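Local coordinates for dihydropteroate synthase (Burkholderia cenocepacia, PDB 2Y5S) that catalyses the condensation of para-aminobenzoate with 6-hydroxymethyl-7,8-dihydropterin diphosphate to form 7,8-dihydropteroate, a step in folate biosynthesis, at the interface of chains A and B. Coordinates in Å, arbitrary orientation; residue numbers count along the deposited sequence, not the author numbering. Chains: chain A/B, Dihydropteroate synthase.

Contact 1: the interface of chains A and B. Residues chain A 207-208, 210-211, 241, 260, 264; chain B 283, 286-287, 290-291.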
ATOM      1  N   TYR A 207      -6.148   6.573  13.592  1.00 18.41           N
ATOM      2  CA  TYR A 207      -6.566   6.714  12.199  1.00 18.39           C
ATOM      3  C   TYR A 207      -6.964   8.139  11.845  1.00 19.05           C
ATOM      4  O   TYR A 207      -6.817   8.535  10.704  1.00 19.30           O
ATOM      5  CB  TYR A 207      -7.654   5.699  11.827  1.00 18.76           C
ATOM      6  CG  TYR A 207      -7.046   4.345  11.635  1.00 17.51           C
ATOM      7  CD1 TYR A 207      -6.384   4.034  10.446  1.00 17.54           C
ATOM      8  CD2 TYR A 207      -7.082   3.391  12.639  1.00 17.34           C
ATOM      9  CE1 TYR A 207      -5.791   2.807  10.267  1.00 15.45           C
ATOM     10  CE2 TYR A 207      -6.483   2.150  12.469  1.00 18.22           C
ATOM     11  CZ  TYR A 207      -5.841   1.872  11.273  1.00 18.20           C
ATOM     12  OH  TYR A 207      -5.237   0.667  11.070  1.00 16.91           O
ATOM     13  N   ALA A 208      -7.400   8.922  12.834  1.00 19.86           N
ATOM     14  CA  ALA A 208      -7.622  10.353  12.633  1.00 20.14           C
ATOM     15  C   ALA A 208      -6.304  11.049  12.278  1.00 19.97           C
ATOM     16  O   ALA A 208      -6.243  11.865  11.364  1.00 20.05           O
ATOM     17  CB  ALA A 208      -8.235  10.974  13.869  1.00 20.91           C
ATOM     18  N   LEU A 210      -3.552   9.618  11.026  1.00 18.30           N
ATOM     19  CA  LEU A 210      -3.027   9.156   9.739  1.00 18.16           C
ATOM     20  C   LEU A 210      -3.799   9.822   8.594  1.00 19.04           C
ATOM     21  O   LEU A 210      -3.203  10.334   7.638  1.00 19.89           O
ATOM     22  CB  LEU A 210      -3.118   7.635   9.647  1.00 17.93           C
ATOM     23  CG  LEU A 210      -2.579   6.950   8.398  1.00 18.14           C
ATOM     24  CD1 LEU A 210      -1.200   7.512   7.992  1.00 17.60           C
ATOM     25  CD2 LEU A 210      -2.507   5.422   8.614  1.00 16.51           C
ATOM     26  N   ALA A 211      -5.121   9.872   8.711  1.00 19.84           N
ATOM     27  CA  ALA A 211      -5.953  10.543   7.697  1.00 20.92           C
ATOM     28  C   ALA A 211      -5.621  12.024   7.565  1.00 21.55           C
ATOM     29  O   ALA A 211      -5.652  12.560   6.463  1.00 22.03           O
ATOM     30  CB  ALA A 211      -7.444  10.365   7.995  1.00 20.50           C
ATOM     31  N   VAL A 241      -7.684  -3.677  13.042  1.00 19.95           N
ATOM     32  CA  VAL A 241      -8.528  -3.607  11.843  1.00 20.19           C
ATOM     33  C   VAL A 241      -8.428  -4.850  10.966  1.00 21.00           C
ATOM     34  O   VAL A 241      -9.182  -4.966   9.992  1.00 21.29           O
ATOM     35  CB  VAL A 241      -8.278  -2.316  10.986  1.00 19.32           C
ATOM     36  CG1 VAL A 241      -8.388  -1.049  11.848  1.00 19.85           C
ATOM     37  CG2 VAL A 241      -6.939  -2.343  10.271  1.00 17.01           C
ATOM     38  N   CYS A 260       0.065   4.958   2.946  1.00 17.98           N
ATOM     39  CA  CYS A 260      -0.861   6.002   3.351  1.00 18.02           C
ATOM     40  C   CYS A 260      -0.123   7.203   3.923  1.00 17.30           C
ATOM     41  O   CYS A 260      -0.410   8.344   3.568  1.00 16.11           O
ATOM     42  CB  CYS A 260      -1.834   5.471   4.404  1.00 18.62           C
ATOM     43  SG  CYS A 260      -3.069   6.697   4.895  1.00 23.38           S
ATOM     44  N   ARG A 264       0.142  10.953   2.363  1.00 23.70           N
ATOM     45  CA  ARG A 264      -0.232  12.113   3.179  1.00 24.70           C
ATOM     46  C   ARG A 264       0.983  12.958   3.626  1.00 24.29           C
ATOM     47  O   ARG A 264       0.915  13.651   4.653  1.00 26.00           O
ATOM     48  CB  ARG A 264      -1.033  11.641   4.406  1.00 24.75           C
ATOM     49  CG  ARG A 264      -2.538  11.792   4.310  1.00 27.24           C
ATOM     50  CD  ARG A 264      -3.172  10.981   3.206  1.00 29.49           C
ATOM     51  NE  ARG A 264      -3.212   9.555   3.520  1.00 30.81           N
ATOM     52  CZ  ARG A 264      -3.827   8.638   2.783  1.00 30.54           C
ATOM     53  NH1 ARG A 264      -4.482   8.959   1.686  1.00 33.50           N
ATOM     54  NH2 ARG A 264      -3.793   7.378   3.155  1.00 33.07           N
TER
ATOM     55  N   VAL B 283      -6.812  -1.548   6.340  1.00 18.67           N
ATOM     56  CA  VAL B 283      -6.145  -0.331   6.765  1.00 18.68           C
ATOM     57  C   VAL B 283      -6.654   0.856   5.945  1.00 18.90           C
ATOM     58  O   VAL B 283      -6.990   1.892   6.492  1.00 18.23           O
ATOM     59  CB  VAL B 283      -4.621  -0.465   6.656  1.00 18.26           C
ATOM     60  CG1 VAL B 283      -3.931   0.912   6.920  1.00 17.81           C
ATOM     61  CG2 VAL B 283      -4.115  -1.564   7.625  1.00 17.72           C
ATOM     62  N   ALA B 286     -10.119   1.909   7.103  1.00 19.08           N
ATOM     63  CA  ALA B 286     -10.049   2.581   8.404  1.00 20.54           C
ATOM     64  C   ALA B 286      -9.599   4.053   8.295  1.00 20.06           C
ATOM     65  O   ALA B 286     -10.111   4.924   8.993  1.00 19.95           O
ATOM     66  CB  ALA B 286      -9.131   1.826   9.359  1.00 19.73           C
ATOM     67  N   VAL B 287      -8.628   4.312   7.422  1.00 20.16           N
ATOM     68  CA  VAL B 287      -8.192   5.679   7.127  1.00 20.11           C
ATOM     69  C   VAL B 287      -9.335   6.478   6.507  1.00 21.09           C
ATOM     70  O   VAL B 287      -9.607   7.592   6.927  1.00 21.23           O
ATOM     71  CB  VAL B 287      -6.981   5.692   6.145  1.00 19.82           C
ATOM     72  CG1 VAL B 287      -6.668   7.113   5.688  1.00 18.27           C
ATOM     73  CG2 VAL B 287      -5.759   5.047   6.812  1.00 18.91           C
ATOM     74  N   ALA B 290     -11.969   7.307   9.065  1.00 26.22           N
ATOM     75  CA  ALA B 290     -11.516   8.427   9.899  1.00 28.06           C
ATOM     76  C   ALA B 290     -11.577   9.744   9.128  1.00 29.37           C
ATOM     77  O   ALA B 290     -12.006  10.740   9.674  1.00 31.23           O
ATOM     78  CB  ALA B 290     -10.099   8.182  10.440  1.00 26.65           C
ATOM     79  N   ALA B 291     -11.180   9.747   7.857  1.00 30.16           N
ATOM     80  CA  ALA B 291     -11.246  10.981   7.053  1.00 32.34           C
ATOM     81  C   ALA B 291     -12.694  11.493   6.945  1.00 35.31           C
ATOM     82  O   ALA B 291     -12.943  12.696   7.063  1.00 36.87           O
ATOM     83  CB  ALA B 291     -10.649  10.761   5.676  1.00 30.79           C
TER

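Contact 2: the interface of chains A and B. Residues chain A 238, 241-242, 245, 249, 252-253, 256-257; chain B 259, 276, 279-280, 282-283.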
ATOM      1  N   LEU A 238      -2.990  -1.558  13.657  1.00 17.66           N
ATOM      2  CA  LEU A 238      -3.100  -2.425  12.487  1.00 17.23           C
ATOM      3  C   LEU A 238      -3.796  -3.719  12.855  1.00 17.83           C
ATOM      4  O   LEU A 238      -4.706  -4.154  12.151  1.00 18.98           O
ATOM      5  CB  LEU A 238      -1.723  -2.712  11.890  1.00 15.88           C
ATOM      6  CG  LEU A 238      -0.819  -1.551  11.548  1.00 16.04           C
ATOM      7  CD1 LEU A 238       0.508  -2.026  10.861  1.00 15.13           C
ATOM      8  CD2 LEU A 238      -1.569  -0.537  10.672  1.00 13.59           C
ATOM      9  N   VAL A 241      -7.684  -3.677  13.042  1.00 19.95           N
ATOM     10  CA  VAL A 241      -8.528  -3.607  11.843  1.00 20.19           C
ATOM     11  C   VAL A 241      -8.428  -4.850  10.966  1.00 21.00           C
ATOM     12  O   VAL A 241      -9.182  -4.966   9.992  1.00 21.29           O
ATOM     13  CB  VAL A 241      -8.278  -2.316  10.986  1.00 19.32           C
ATOM     14  CG1 VAL A 241      -8.388  -1.049  11.848  1.00 19.85           C
ATOM     15  CG2 VAL A 241      -6.939  -2.343  10.271  1.00 17.01           C
ATOM     16  N   ILE A 242      -7.521  -5.777  11.302  1.00 21.68           N
ATOM     17  CA  ILE A 242      -7.344  -6.998  10.507  1.00 22.81           C
ATOM     18  C   ILE A 242      -7.730  -8.253  11.298  1.00 25.20           C
ATOM     19  O   ILE A 242      -7.216  -9.345  11.047  1.00 26.51           O
ATOM     20  CB  ILE A 242      -5.892  -7.104   9.875  1.00 21.63           C
ATOM     21  CG1 ILE A 242      -4.805  -7.319  10.928  1.00 20.09           C
ATOM     22  CG2 ILE A 242      -5.564  -5.863   9.060  1.00 18.89           C
ATOM     23  CD1 ILE A 242      -3.358  -7.267  10.340  1.00 17.28           C
ATOM     24  N   LYS A 245      -4.927 -10.130  14.393  1.00 29.32           N
ATOM     25  CA  LYS A 245      -3.713 -10.890  14.106  1.00 29.78           C
ATOM     26  C   LYS A 245      -2.513 -10.334  14.902  1.00 29.41           C
ATOM     27  O   LYS A 245      -2.425  -9.118  15.144  1.00 28.38           O
ATOM     28  CB  LYS A 245      -3.374 -10.826  12.619  1.00 29.18           C
ATOM     29  CG  LYS A 245      -4.343 -11.526  11.669  1.00 31.72           C
ATOM     30  CD  LYS A 245      -3.874 -11.221  10.238  1.00 34.36           C
ATOM     31  CE  LYS A 245      -4.728 -11.863   9.177  1.00 36.61           C
ATOM     32  NZ  LYS A 245      -3.995 -11.821   7.882  1.00 37.28           N
ATOM     33  N   GLU A 249       2.247 -11.018  11.859  1.00 29.11           N
ATOM     34  CA  GLU A 249       1.285 -11.244  10.776  1.00 27.83           C
ATOM     35  C   GLU A 249       0.647  -9.930  10.293  1.00 25.92           C
ATOM     36  O   GLU A 249      -0.423  -9.933   9.674  1.00 25.40           O
ATOM     37  CB  GLU A 249       0.206 -12.233  11.226  1.00 29.61           C
ATOM     38  CG  GLU A 249       0.768 -13.624  11.592  1.00 31.62           C
ATOM     39  CD  GLU A 249      -0.288 -14.592  12.120  1.00 36.99           C
ATOM     40  OE1 GLU A 249      -1.482 -14.421  11.800  1.00 38.39           O
ATOM     41  OE2 GLU A 249       0.087 -15.545  12.852  1.00 41.49           O
ATOM     42  N   ALA A 252       1.557  -6.941   5.664  1.00 18.22           N
ATOM     43  CA  ALA A 252       0.798  -6.289   4.591  1.00 17.78           C
ATOM     44  C   ALA A 252       0.118  -5.016   5.117  1.00 17.28           C
ATOM     45  O   ALA A 252       0.130  -3.980   4.462  1.00 17.43           O
ATOM     46  CB  ALA A 252      -0.227  -7.244   3.970  1.00 18.71           C
ATOM     47  N   ALA A 253      -0.424  -5.079   6.325  1.00 17.15           N
ATOM     48  CA  ALA A 253      -1.111  -3.930   6.907  1.00 16.19           C
ATOM     49  C   ALA A 253      -0.117  -2.812   7.179  1.00 15.28           C
ATOM     50  O   ALA A 253      -0.433  -1.615   7.011  1.00 13.08           O
ATOM     51  CB  ALA A 253      -1.840  -4.351   8.208  1.00 16.84           C
ATOM     52  N   ALA A 256       0.631  -0.999   3.991  1.00 15.24           N
ATOM     53  CA  ALA A 256      -0.493  -0.126   3.627  1.00 15.16           C
ATOM     54  C   ALA A 256      -0.444   1.174   4.421  1.00 15.06           C
ATOM     55  O   ALA A 256      -0.699   2.252   3.886  1.00 15.56           O
ATOM     56  CB  ALA A 256      -1.851  -0.810   3.854  1.00 15.76           C
ATOM     57  N   ALA A 257      -0.144   1.054   5.705  1.00 14.70           N
ATOM     58  CA  ALA A 257      -0.030   2.217   6.580  1.00 14.98           C
ATOM     59  C   ALA A 257       1.110   3.156   6.134  1.00 14.93           C
ATOM     60  O   ALA A 257       0.933   4.357   6.088  1.00 15.26           O
ATOM     61  CB  ALA A 257       0.183   1.754   8.035  1.00 14.35           C
TER
ATOM     62  N   LEU B 259      -3.620  -0.990  -3.722  1.00 16.73           N
ATOM     63  CA  LEU B 259      -3.987   0.205  -2.936  1.00 16.91           C
ATOM     64  C   LEU B 259      -4.080   1.472  -3.747  1.00 16.98           C
ATOM     65  O   LEU B 259      -5.010   2.275  -3.577  1.00 17.29           O
ATOM     66  CB  LEU B 259      -2.984   0.435  -1.802  1.00 17.88           C
ATOM     67  CG  LEU B 259      -3.117  -0.501  -0.603  1.00 19.07           C
ATOM     68  CD1 LEU B 259      -1.836  -0.484   0.251  1.00 19.77           C
ATOM     69  CD2 LEU B 259      -4.379  -0.130   0.237  1.00 19.86           C
ATOM     70  N   ALA B 276      -3.105 -10.700   2.016  1.00 18.52           N
ATOM     71  CA  ALA B 276      -2.304  -9.491   2.073  1.00 18.41           C
ATOM     72  C   ALA B 276      -3.059  -8.298   1.515  1.00 17.77           C
ATOM     73  O   ALA B 276      -2.985  -7.199   2.064  1.00 17.37           O
ATOM     74  CB  ALA B 276      -0.950  -9.687   1.328  1.00 18.56           C
ATOM     75  N   ASP B 279      -5.955  -7.392   4.072  1.00 18.73           N
ATOM     76  CA  ASP B 279      -5.359  -6.689   5.220  1.00 19.13           C
ATOM     77  C   ASP B 279      -5.030  -5.236   4.858  1.00 18.78           C
ATOM     78  O   ASP B 279      -5.364  -4.301   5.619  1.00 18.03           O
ATOM     79  CB  ASP B 279      -4.101  -7.414   5.715  1.00 19.73           C
ATOM     80  CG  ASP B 279      -4.405  -8.665   6.552  1.00 22.08           C
ATOM     81  OD1 ASP B 279      -5.580  -8.912   6.921  1.00 23.75           O
ATOM     82  OD2 ASP B 279      -3.439  -9.406   6.870  1.00 23.72           O
ATOM     83  N   ALA B 280      -4.383  -5.042   3.704  1.00 17.40           N
ATOM     84  CA  ALA B 280      -4.072  -3.701   3.218  1.00 16.99           C
ATOM     85  C   ALA B 280      -5.323  -2.881   3.047  1.00 16.90           C
ATOM     86  O   ALA B 280      -5.347  -1.728   3.431  1.00 16.28           O
ATOM     87  CB  ALA B 280      -3.272  -3.735   1.900  1.00 15.52           C
ATOM     88  N   SER B 282      -8.156  -3.303   4.624  1.00 18.26           N
ATOM     89  CA  SER B 282      -8.728  -3.002   5.938  1.00 19.21           C
ATOM     90  C   SER B 282      -8.123  -1.700   6.500  1.00 19.30           C
ATOM     91  O   SER B 282      -8.833  -0.842   7.042  1.00 18.74           O
ATOM     92  CB  SER B 282      -8.505  -4.146   6.933  1.00 20.28           C
ATOM     93  OG  SER B 282      -9.203  -5.313   6.566  1.00 19.09           O
ATOM     94  N   VAL B 283      -6.812  -1.548   6.340  1.00 18.67           N
ATOM     95  CA  VAL B 283      -6.145  -0.331   6.765  1.00 18.68           C
ATOM     96  C   VAL B 283      -6.654   0.856   5.945  1.00 18.90           C
ATOM     97  O   VAL B 283      -6.990   1.892   6.492  1.00 18.23           O
ATOM     98  CB  VAL B 283      -4.621  -0.465   6.656  1.00 18.26           C
ATOM     99  CG1 VAL B 283      -3.931   0.912   6.920  1.00 17.81           C
ATOM    100  CG2 VAL B 283      -4.115  -1.564   7.625  1.00 17.72           C
TER
HETATM  101  O   HOH W   1      -1.083  -7.816   7.504  1.00 11.36           O

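Contact 1: the interface of chains A and B
B:Val287 and A:Tyr207 bury the most surface in this apolar patch, 83 and 65 Å² respectively. B:Val287 projects from helix 274-291 of chain B and packs against A:Leu210, A:Ala211 and A:Cys260. Its CG1 is anti to the backbone N (chi1 172°), and its CG2 lies beside that N. The two methyls therefore fork around A:Cys260 SG, the thiol sulfur. B:Val287 CG2 is 3.7 Å from A:Cys260 SG. B:Val287 CG2 also meets A:Leu210 CD2 at 3.7 Å, with the two side chains crossing at about a right angle. On the other branch, B:Val287 CG1 meets A:Arg264 NH2, a guanidinium nitrogen, tip to tip at 3.8 Å. This is a van der Waals contact.

The A:Tyr207 ring is offered to chain B by its face. Its CG is anti to the carbonyl carbon (chi1 -76°). The methyl CB of B:Ala286 stands over the ring centre, 3.6 Å from the centroid, in a CH-pi contact. B:Val287 CG2 touches the same ring at its edge, in plane, so one valine methyl serves the ring, the thiol and the leucine. One helix turn beyond B:Ala286, B:Ala290 CB packs on the backbone of A:Tyr207, 3.3 Å from its carbonyl O. The small alanine side chains probably allow the helix to come this close. A:Val241 CG2 adds a crossed contact with B:Val283 CG2 at 3.9 Å.

No polar bond crosses the patch, so shape and apolar burial carry it. In the fold, the C-terminal helix 274-291 of chain B lies against helix 204-211, the end of helix 251-263 and the loop at A:Val241 of chain A.

Contact 2: the interface of chains A and B
A:Lys245 turns CG anti to its carbonyl carbon (chi1 -67°), and the rest of its chain runs extended. B:Asp279 also has CG anti to the carbonyl carbon (chi1 -77°), which points the carboxylate away from helix 274-291 toward chain A. The two side chains meet tip to tip. A:Lys245 NZ, the ammonium nitrogen, gives a hydrogen bond and salt bridge of 2.7 Å to B:Asp279 OD2. B:Asp279 OD2 accepts it with its syn lone pair, on the side of the other carboxylate oxygen.

OD2 has a second partner. Water 1 lies 2.9 Å from B:Asp279 OD2 and links it to the carbonyl O of A:Glu249 and the backbone N of A:Ala253. That N belongs to the first turn of helix 251-263, so the helix start may help stabilise the negative charge. The ammonium group probably acts in the same sense.

A:Ile242 crosses B:Asp279 at about a right angle. Its CG1 takes the crowded position between backbone N and carbonyl carbon (chi1 68°), while CG2 lies beside the N. CB of A:Ile242 approaches the carboxylate oxygen OD1 of B:Asp279 at 3.5 Å, giving the charged group an apolar neighbour.

Beyond the salt bridge, the interface is close helix packing. Helix 274-291 of chain B lies on helix 251-263 of chain A through small side chains. A:Ala252 CB sits 3.4 Å from the carbonyl O of B:Ala276. B:Val283 CG2 meets A:Ala253 CB at 3.6 Å. A:Ala256 CB touches the backbone of B:Ala280 and also B:Leu259, whose CD1 methyl reaches it at 3.6 Å.

Contact 1 and contact 2 have centres about 12 Å apart and share A:Val241 and B:Val283. Both use helix 274-291 of chain B: contact 2 takes its earlier part and contact 1 its C-terminal part. Helix 251-263 of chain A likewise serves both. The ion pair lies in contact 2, while contact 1 is apolar, so directional bonding and shape fit lie along one helix. The two-fold symmetry repeats both contacts with the chains exchanged. Together they form one continuous surface of the deposited dimer, which is plausibly the biological one, although the structure alone does not show this.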